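Local atomic coordinates of putative amidohydrolase (Unidentified, PDB entry 3MKV), a protein that probably acts as a zinc-dependent prolidase of the amidohydrolase superfamily, hydrolysing dipeptides that end in proline. Residues Ala12-Asp17 / Gly385-Ser390; Asp281-Glu286 / Tyr290-Glu295; Ala219-Ala224 / Cys247-Ile252. All coordinates share one frame; numbering follows the deposited sequence.

Contact 1. Residues Ala12-Asp17 / Gly385-Ser390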
loop_
_atom_site.group_PDB
_atom_site.type_symbol
_atom_site.label_atom_id
_atom_site.label_comp_id
_atom_site.label_asym_id
_atom_site.label_seq_id
_atom_site.Cartn_x
_atom_site.Cartn_y
_atom_site.Cartn_z
ATOM N N ALA A 12 9.257 -22.376 -62.029
ATOM C CA ALA A 12 10.431 -22.871 -61.340
ATOM C C ALA A 12 10.080 -22.995 -59.865
ATOM O O ALA A 12 9.253 -22.243 -59.357
ATOM C CB ALA A 12 11.599 -21.921 -61.534
ATOM N N LEU A 13 10.699 -23.957 -59.191
ATOM C CA LEU A 13 10.481 -24.178 -57.771
ATOM C C LEU A 13 11.768 -23.899 -57.043
ATOM O O LEU A 13 12.811 -24.423 -57.412
ATOM C CB LEU A 13 10.069 -25.621 -57.504
ATOM C CG LEU A 13 9.870 -25.981 -56.034
ATOM C CD1 LEU A 13 8.932 -24.982 -55.376
ATOM C CD2 LEU A 13 9.339 -27.388 -55.896
ATOM N N LEU A 14 11.699 -23.064 -56.013
ATOM C CA LEU A 14 12.864 -22.776 -55.189
ATOM C C LEU A 14 12.830 -23.676 -53.964
ATOM O O LEU A 14 11.943 -23.560 -53.114
ATOM C CB LEU A 14 12.872 -21.309 -54.780
ATOM C CG LEU A 14 14.181 -20.732 -54.246
ATOM C CD1 LEU A 14 14.088 -19.212 -54.223
ATOM C CD2 LEU A 14 14.522 -21.293 -52.859
ATOM N N ASP A 15 13.778 -24.604 -53.916
ATOM C CA ASP A 15 13.935 -25.511 -52.798
ATOM C C ASP A 15 15.219 -25.082 -52.118
ATOM O O ASP A 15 16.318 -25.326 -52.630
ATOM C CB ASP A 15 14.032 -26.959 -53.283
ATOM C CG ASP A 15 14.037 -27.963 -52.136
ATOM O OD1 ASP A 15 14.712 -27.702 -51.119
ATOM O OD2 ASP A 15 13.371 -29.015 -52.249
ATOM N N PRO A 16 15.078 -24.415 -50.965
ATOM C CA PRO A 16 16.161 -23.664 -50.322
ATOM C C PRO A 16 17.425 -24.472 -50.037
ATOM O O PRO A 16 18.469 -23.882 -49.760
ATOM C CB PRO A 16 15.520 -23.162 -49.023
ATOM C CG PRO A 16 14.039 -23.159 -49.314
ATOM C CD PRO A 16 13.815 -24.334 -50.209
ATOM N N ASP A 17 17.353 -25.798 -50.112
ATOM C CA ASP A 17 18.575 -26.590 -49.983
ATOM C C ASP A 17 19.113 -27.111 -51.310
ATOM O O ASP A 17 19.864 -28.079 -51.341
ATOM C CB ASP A 17 18.439 -27.715 -48.947
ATOM C CG ASP A 17 17.003 -28.022 -48.602
ATOM O OD1 ASP A 17 16.775 -28.983 -47.844
ATOM O OD2 ASP A 17 16.107 -27.299 -49.079
ATOM N N GLY A 385 11.193 -13.237 -60.990
ATOM C CA GLY A 385 12.646 -13.182 -60.966
ATOM C C GLY A 385 13.207 -14.450 -60.350
ATOM O O GLY A 385 12.451 -15.344 -59.953
ATOM N N ASN A 386 14.535 -14.531 -60.266
ATOM C CA ASN A 386 15.202 -15.707 -59.696
ATOM C C ASN A 386 16.144 -15.368 -58.534
ATOM O O ASN A 386 17.307 -15.013 -58.743
ATOM C CB ASN A 386 15.952 -16.479 -60.779
ATOM C CG ASN A 386 16.756 -17.626 -60.213
ATOM O OD1 ASN A 386 17.085 -17.645 -59.024
ATOM N ND2 ASN A 386 17.075 -18.595 -61.060
ATOM N N PRO A 387 15.636 -15.503 -57.301
ATOM C CA PRO A 387 16.285 -15.069 -56.061
ATOM C C PRO A 387 17.632 -15.747 -55.840
ATOM O O PRO A 387 18.517 -15.173 -55.194
ATOM C CB PRO A 387 15.297 -15.510 -54.975
ATOM C CG PRO A 387 14.000 -15.690 -55.680
ATOM C CD PRO A 387 14.335 -16.143 -57.052
ATOM N N LEU A 388 17.770 -16.966 -56.361
ATOM C CA LEU A 388 19.030 -17.710 -56.307
ATOM C C LEU A 388 20.132 -17.069 -57.172
ATOM O O LEU A 388 21.316 -17.265 -56.919
ATOM C CB LEU A 388 18.795 -19.171 -56.700
ATOM C CG LEU A 388 17.930 -19.903 -55.668
ATOM C CD1 LEU A 388 17.790 -21.393 -55.984
ATOM C CD2 LEU A 388 18.503 -19.700 -54.264
ATOM N N LYS A 389 19.734 -16.301 -58.185
ATOM C CA LYS A 389 20.682 -15.548 -58.989
ATOM C C LYS A 389 20.861 -14.155 -58.423
ATOM O O LYS A 389 21.983 -13.664 -58.290
ATOM C CB LYS A 389 20.221 -15.455 -60.446
ATOM C CG LYS A 389 20.916 -16.436 -61.380
ATOM C CD LYS A 389 21.055 -15.856 -62.786
ATOM C CE LYS A 389 21.701 -14.470 -62.754
ATOM N NZ LYS A 389 21.740 -13.821 -64.099
ATOM N N SER A 390 19.738 -13.520 -58.105
ATOM C CA SER A 390 19.733 -12.178 -57.530
ATOM C C SER A 390 18.563 -12.029 -56.558
ATOM O O SER A 390 17.558 -12.731 -56.675
ATOM C CB SER A 390 19.647 -11.124 -58.630
ATOM O OG SER A 390 20.064 -9.860 -58.145
#

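Contact 2. Residues Asp281-Glu286 / Tyr290-Glu295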
loop_
_atom_site.group_PDB
_atom_site.type_symbol
_atom_site.label_atom_id
_atom_site.label_comp_id
_atom_site.label_asym_id
_atom_site.label_seq_id
_atom_site.Cartn_x
_atom_site.Cartn_y
_atom_site.Cartn_z
ATOM N N ASP A 281 21.673 0.901 -40.690
ATOM C CA ASP A 281 21.740 1.785 -41.848
ATOM C C ASP A 281 20.640 2.853 -41.846
ATOM O O ASP A 281 20.832 3.954 -42.366
ATOM C CB ASP A 281 21.673 0.972 -43.143
ATOM C CG ASP A 281 22.939 0.166 -43.391
ATOM O OD1 ASP A 281 23.083 -0.385 -44.508
ATOM O OD2 ASP A 281 23.787 0.086 -42.471
ATOM N N ALA A 282 19.489 2.519 -41.268
ATOM C CA ALA A 282 18.346 3.427 -41.239
ATOM C C ALA A 282 18.411 4.408 -40.076
ATOM O O ALA A 282 18.039 5.572 -40.220
ATOM C CB ALA A 282 17.044 2.642 -41.187
ATOM N N LEU A 283 18.863 3.939 -38.919
ATOM C CA LEU A 283 18.997 4.816 -37.766
ATOM C C LEU A 283 19.943 5.968 -38.092
ATOM O O LEU A 283 19.718 7.111 -37.685
ATOM C CB LEU A 283 19.498 4.036 -36.548
ATOM C CG LEU A 283 18.500 3.074 -35.896
ATOM C CD1 LEU A 283 19.176 2.197 -34.856
ATOM C CD2 LEU A 283 17.328 3.843 -35.287
ATOM N N ALA A 284 20.997 5.660 -38.841
ATOM C CA ALA A 284 21.964 6.670 -39.253
ATOM C C ALA A 284 21.383 7.628 -40.295
ATOM O O ALA A 284 21.578 8.836 -40.205
ATOM C CB ALA A 284 23.231 6.005 -39.780
ATOM N N SER A 285 20.656 7.084 -41.271
ATOM C CA SER A 285 20.155 7.860 -42.414
ATOM C C SER A 285 19.007 8.816 -42.093
ATOM O O SER A 285 19.007 9.965 -42.530
ATOM C CB SER A 285 19.705 6.920 -43.541
ATOM O OG SER A 285 20.692 5.946 -43.831
ATOM N N GLU A 286 18.020 8.335 -41.349
ATOM C CA GLU A 286 16.780 9.078 -41.184
ATOM C C GLU A 286 16.268 9.040 -39.752
ATOM O O GLU A 286 15.149 9.474 -39.480
ATOM C CB GLU A 286 15.710 8.523 -42.131
ATOM C CG GLU A 286 15.207 7.131 -41.752
ATOM C CD GLU A 286 14.398 6.472 -42.861
ATOM O OE1 GLU A 286 14.870 6.470 -44.019
ATOM O OE2 GLU A 286 13.295 5.952 -42.576
ATOM N N TYR A 290 13.071 11.734 -38.159
ATOM C CA TYR A 290 11.766 11.236 -37.739
ATOM C C TYR A 290 11.632 11.137 -36.223
ATOM O O TYR A 290 10.678 10.549 -35.715
ATOM C CB TYR A 290 11.442 9.903 -38.416
ATOM C CG TYR A 290 11.159 10.041 -39.898
ATOM C CD1 TYR A 290 10.042 10.738 -40.350
ATOM C CD2 TYR A 290 12.006 9.476 -40.843
ATOM C CE1 TYR A 290 9.779 10.866 -41.706
ATOM C CE2 TYR A 290 11.753 9.599 -42.197
ATOM C CZ TYR A 290 10.639 10.295 -42.623
ATOM O OH TYR A 290 10.389 10.416 -43.969
ATOM N N GLY A 291 12.595 11.715 -35.509
ATOM C CA GLY A 291 12.452 11.940 -34.074
ATOM C C GLY A 291 13.093 10.922 -33.152
ATOM O O GLY A 291 12.547 10.606 -32.089
ATOM N N LEU A 292 14.253 10.406 -33.545
ATOM C CA LEU A 292 15.007 9.526 -32.660
ATOM C C LEU A 292 15.801 10.403 -31.695
ATOM O O LEU A 292 16.479 11.341 -32.119
ATOM C CB LEU A 292 15.932 8.593 -33.454
ATOM C CG LEU A 292 16.672 7.469 -32.711
ATOM C CD1 LEU A 292 15.756 6.306 -32.365
ATOM C CD2 LEU A 292 17.849 6.976 -33.535
ATOM N N PRO A 293 15.683 10.123 -30.386
ATOM C CA PRO A 293 16.401 10.858 -29.344
ATOM C C PRO A 293 17.911 10.909 -29.588
ATOM O O PRO A 293 18.499 9.924 -30.047
ATOM C CB PRO A 293 16.080 10.060 -28.076
ATOM C CG PRO A 293 14.754 9.427 -28.365
ATOM C CD PRO A 293 14.811 9.074 -29.823
ATOM N N PRO A 294 18.535 12.064 -29.287
ATOM C CA PRO A 294 19.960 12.320 -29.510
ATOM C C PRO A 294 20.890 11.441 -28.668
ATOM O O PRO A 294 22.039 11.219 -29.054
ATOM C CB PRO A 294 20.118 13.795 -29.119
ATOM C CG PRO A 294 18.993 14.055 -28.176
ATOM C CD PRO A 294 17.855 13.231 -28.696
ATOM N N GLU A 295 20.406 10.954 -27.527
ATOM C CA GLU A 295 21.194 10.035 -26.701
ATOM C C GLU A 295 21.371 8.685 -27.405
ATOM O O GLU A 295 22.379 7.999 -27.212
ATOM C CB GLU A 295 20.572 9.842 -25.309
ATOM C CG GLU A 295 19.133 9.328 -25.302
ATOM C CD GLU A 295 18.108 10.447 -25.210
ATOM O OE1 GLU A 295 18.420 11.587 -25.619
ATOM O OE2 GLU A 295 16.988 10.183 -24.722
#

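Contact 3. Residues Ala219-Ala224 / Cys247-Ile252. With SO4 (sulfate ion), chain L.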
loop_
_atom_site.group_PDB
_atom_site.type_symbol
_atom_site.label_atom_id
_atom_site.label_comp_id
_atom_site.label_asym_id
_atom_site.label_seq_id
_atom_site.Cartn_x
_atom_site.Cartn_y
_atom_site.Cartn_z
ATOM N N ALA A 219 17.900 -18.611 -14.611
ATOM C CA ALA A 219 16.514 -18.767 -14.139
ATOM C C ALA A 219 15.513 -18.559 -15.279
ATOM O O ALA A 219 14.552 -19.311 -15.404
ATOM C CB ALA A 219 16.205 -17.819 -12.991
ATOM N N ILE A 220 15.742 -17.537 -16.100
ATOM C CA ILE A 220 14.851 -17.230 -17.223
ATOM C C ILE A 220 14.821 -18.372 -18.245
ATOM O O ILE A 220 13.753 -18.812 -18.662
ATOM C CB ILE A 220 15.220 -15.880 -17.907
ATOM C CG1 ILE A 220 14.936 -14.700 -16.970
ATOM C CG2 ILE A 220 14.409 -15.685 -19.165
ATOM C CD1 ILE A 220 15.716 -13.421 -17.287
ATOM N N VAL A 221 15.994 -18.864 -18.631
ATOM C CA VAL A 221 16.089 -19.979 -19.571
ATOM C C VAL A 221 15.385 -21.254 -19.051
ATOM O O VAL A 221 14.672 -21.930 -19.790
ATOM C CB VAL A 221 17.566 -20.291 -19.912
ATOM C CG1 VAL A 221 17.643 -21.494 -20.789
ATOM C CG2 VAL A 221 18.245 -19.086 -20.591
ATOM N N ALA A 222 15.584 -21.578 -17.778
ATOM C CA ALA A 222 14.936 -22.744 -17.178
ATOM C C ALA A 222 13.416 -22.615 -17.207
ATOM O O ALA A 222 12.710 -23.553 -17.568
ATOM C CB ALA A 222 15.424 -22.945 -15.767
ATOM N N GLU A 223 12.917 -21.441 -16.844
ATOM C CA GLU A 223 11.488 -21.144 -16.948
ATOM C C GLU A 223 10.914 -21.346 -18.354
ATOM O O GLU A 223 9.827 -21.905 -18.499
ATOM C CB GLU A 223 11.195 -19.717 -16.471
ATOM C CG GLU A 223 11.246 -19.552 -14.972
ATOM C CD GLU A 223 10.458 -20.626 -14.247
ATOM O OE1 GLU A 223 9.320 -20.908 -14.672
ATOM O OE2 GLU A 223 10.977 -21.183 -13.250
ATOM N N ALA A 224 11.621 -20.870 -19.381
ATOM C CA ALA A 224 11.173 -21.054 -20.763
ATOM C C ALA A 224 11.219 -22.522 -21.189
ATOM O O ALA A 224 10.316 -23.026 -21.890
ATOM C CB ALA A 224 12.000 -20.197 -21.714
ATOM N N CYS A 247 24.761 -19.528 -20.454
ATOM C CA CYS A 247 23.629 -19.563 -19.536
ATOM C C CYS A 247 22.432 -20.278 -20.145
ATOM O O CYS A 247 21.460 -20.566 -19.453
ATOM C CB CYS A 247 23.244 -18.157 -19.084
ATOM S SG CYS A 247 24.461 -17.390 -17.983
ATOM N N GLY A 248 22.511 -20.573 -21.438
ATOM C CA GLY A 248 21.536 -21.448 -22.080
ATOM C C GLY A 248 20.659 -20.791 -23.136
ATOM O O GLY A 248 19.767 -21.435 -23.685
ATOM N N VAL A 249 20.910 -19.514 -23.422
ATOM C CA VAL A 249 20.142 -18.771 -24.414
ATOM C C VAL A 249 20.254 -19.428 -25.797
ATOM O O VAL A 249 21.351 -19.775 -26.221
ATOM C CB VAL A 249 20.650 -17.334 -24.486
ATOM C CG1 VAL A 249 20.056 -16.609 -25.661
ATOM C CG2 VAL A 249 20.331 -16.603 -23.199
ATOM N N ARG A 250 19.129 -19.587 -26.501
ATOM C CA ARG A 250 19.117 -20.294 -27.797
ATOM C C ARG A 250 19.405 -19.431 -29.044
ATOM O O ARG A 250 20.157 -19.845 -29.932
ATOM C CB ARG A 250 17.810 -21.058 -27.984
ATOM C CG ARG A 250 17.742 -21.905 -29.255
ATOM C CD ARG A 250 16.817 -23.116 -29.044
ATOM N NE ARG A 250 16.411 -23.713 -30.316
ATOM C CZ ARG A 250 15.611 -23.118 -31.199
ATOM N NH1 ARG A 250 15.138 -21.911 -30.943
ATOM N NH2 ARG A 250 15.305 -23.719 -32.344
ATOM N N THR A 251 18.801 -18.252 -29.136
ATOM C CA THR A 251 19.156 -17.368 -30.239
ATOM C C THR A 251 19.706 -16.054 -29.724
ATOM O O THR A 251 19.251 -15.540 -28.702
ATOM C CB THR A 251 17.996 -17.155 -31.296
ATOM O OG1 THR A 251 16.996 -16.254 -30.798
ATOM C CG2 THR A 251 17.349 -18.481 -31.662
ATOM N N ILE A 252 20.705 -15.540 -30.435
ATOM C CA ILE A 252 21.332 -14.273 -30.114
ATOM C C ILE A 252 20.964 -13.239 -31.162
ATOM O O ILE A 252 20.944 -13.529 -32.359
ATOM C CB ILE A 252 22.852 -14.401 -30.113
ATOM C CG1 ILE A 252 23.320 -15.383 -29.024
ATOM C CG2 ILE A 252 23.487 -13.031 -29.969
ATOM C CD1 ILE A 252 23.161 -14.860 -27.597
HETATM S S SO4 L . 17.828 -26.730 -32.136
HETATM O O1 SO4 L . 16.871 -25.854 -32.807
HETATM O O2 SO4 L . 17.466 -28.116 -32.364
HETATM O O3 SO4 L . 19.158 -26.470 -32.670
HETATM O O4 SO4 L . 17.807 -26.477 -30.696
#

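Contact 1. Residues Ala12-Asp17 / Gly385-Ser390
Leu14, just along the chain from Leu13 of strand 12-13, packs on Pro387 and Leu388, joining two chain regions that amidohydrolases bring together beside the TIM barrel, where the N-terminal and C-terminal parts of the sequence share a sheet. Strand 12-13 runs parallel to strand 56-63, and segment 385-390 is the turn that follows strand 380-383, which pairs antiparallel with that same strand. The contact is wholly apolar, and leucine and proline suit a buried seam of this kind. CG of Leu14 stands opposite its backbone N (chi1 -164°), which carries the isobutyl branch across to the turn. The branch then meets its partners with different atoms. Leu14 CD1 lies 3.8 Å from Pro387 CG and also touches Pro387 CB, so one methyl meets neighbouring ring carbons. The branch point faces the other leucine, with Leu14 CG 4.1 Å from Leu388 CD1. The two leucine side chains cross obliquely rather than running alongside each other. Leu388 has CG anti to its carbonyl carbon, which brings CD1 to Leu14. Met58 of strand 56-63 and Ile352 of helix 348-362 also touch Leu14, so the seam lies between sheet and helix. Proline suits position 387 because its ring fixes phi in the helical range, as the backbone of 387-389 requires, while Gly385 takes a phi of 157°, a backbone shape suited to glycine, where a CB would press on the preceding carbonyl O. Asn386 shapes the turn as an Asx motif: its OD1 accepts from Lys389 N at 3.1 Å, with the donor well above the carbonyl plane. The backbone closes the same turn, Asn386 O accepting from both Lys389 N at 2.8 Å and Ser390 N at 2.9 Å.

Contact 2. Residues Asp281-Glu286 / Tyr290-Glu295
Glu286 and Tyr290 meet between helix 277-286, which follows strand 272-274 of the TIM barrel, and the loop leading to helix 294-297. Starting from the backbone, Glu286 CB packs 4.0 Å from Tyr290 CD2. The first torsion sets CG between the backbone N and the carbonyl carbon (chi1 70°), the crowded position, from which CG lies beside the ring. Glu286 CG rests 4.1 Å from Tyr290 CD2. From there the chain is extended: CD has moved on to Tyr290 CE2, and at the tip Glu286 OE2 lies 4.0 Å from Tyr290 CE2. The carboxylate is turned about 60° from the ring plane, so the two flat groups do not stack. The whole chain from CB to OE2 runs along the CD2-CE2 side of the ring, a course for which a long acidic side chain is well suited, and OE1 reaches toward Arg333 in a long, weak ion pair. The backbone ties the same two residues together through a weak hydrogen bond from Tyr290 N to Glu286 O at 3.3 Å. That acceptor, Glu286 O, also lies 3.4 Å from Tyr290 CD2. Gly291 follows with a phi of 98°, a conformation natural to glycine, and turns the chain back so that Leu292 faces the helix. Leu292 CD2 touches Leu283 CD2 at 3.6 Å, the side chains crossing at about a right angle; Phe73 and Ile300 also touch Leu283. Pro293 then occupies the N-cap position of the next helix. The side chain of Leu283 lies about 9 Å from a zinc ion, placing Leu283 near the zinc site. Held by van der Waals contacts and one weak hydrogen bond, with no salt bridge across it, the contact depends chiefly on the fit of its surfaces.

Contact 3. Residues Ala219-Ala224 / Cys247-Ile252
The Schellman motif that ends helix 238-246 packs against helix 214-225 through Val221, at the turn from helix to strand in the beta-alpha-beta crossover linking strands 232-235 and 251-254 of the TIM barrel. Gly248 is the residue that leaves the helix, at a phi of 115°. Glycine fits here twice over: it accepts this backbone shape easily, and without a side chain it lets Val221 approach the peptides. Both methyls of the valine face the turn, each meeting a different carbonyl. Val221 CG1, set opposite the backbone N (chi1 176°), lies 3.6 Å from Gly248 O, whereas Val221 CG2 comes within 3.7 Å of Cys247 O. Val221 CG2 also reaches Val249 CG2 at 4.2 Å, an apolar touch that continues the packing toward the strand. A beta-branched residue suits this place because it offers two methyls close to the helix backbone. Ile217 of helix 214-225 also touches both Cys247 and Val249.

Arg250 leads away from the valine, its chain extended from CG to NE, and grips a sulfate that probably comes from the crystallisation liquor and is also bound by Tyr272 OH. The anion sits at the guanidinium edge, its sulfur in the plane. Arg250 NE donates to O4 of the sulfate at 3.1 Å, nearly straight at 168°, and Arg250 NH2 donates to sulfate O1 at 2.7 Å.

The chain opens contact 1 near its start, forms contact 3 and then contact 2, and returns to complete contact 1 at residues 385-390, so contact 1 joins parts of the sequence that flank both others. The centre of contact 1 lies 35 Å from each of theirs, and theirs are 31 Å apart. None touch; the nearest atoms are about 16 or 17 Å apart. Contacts 2 and 3 belong to the TIM barrel: strand 251-254, begun in contact 3, carries the zinc ligand His254 and runs parallel to strand 272-274, which precedes helix 277-286 of contact 2. Contact 1 instead lies where the terminal regions meet the barrel.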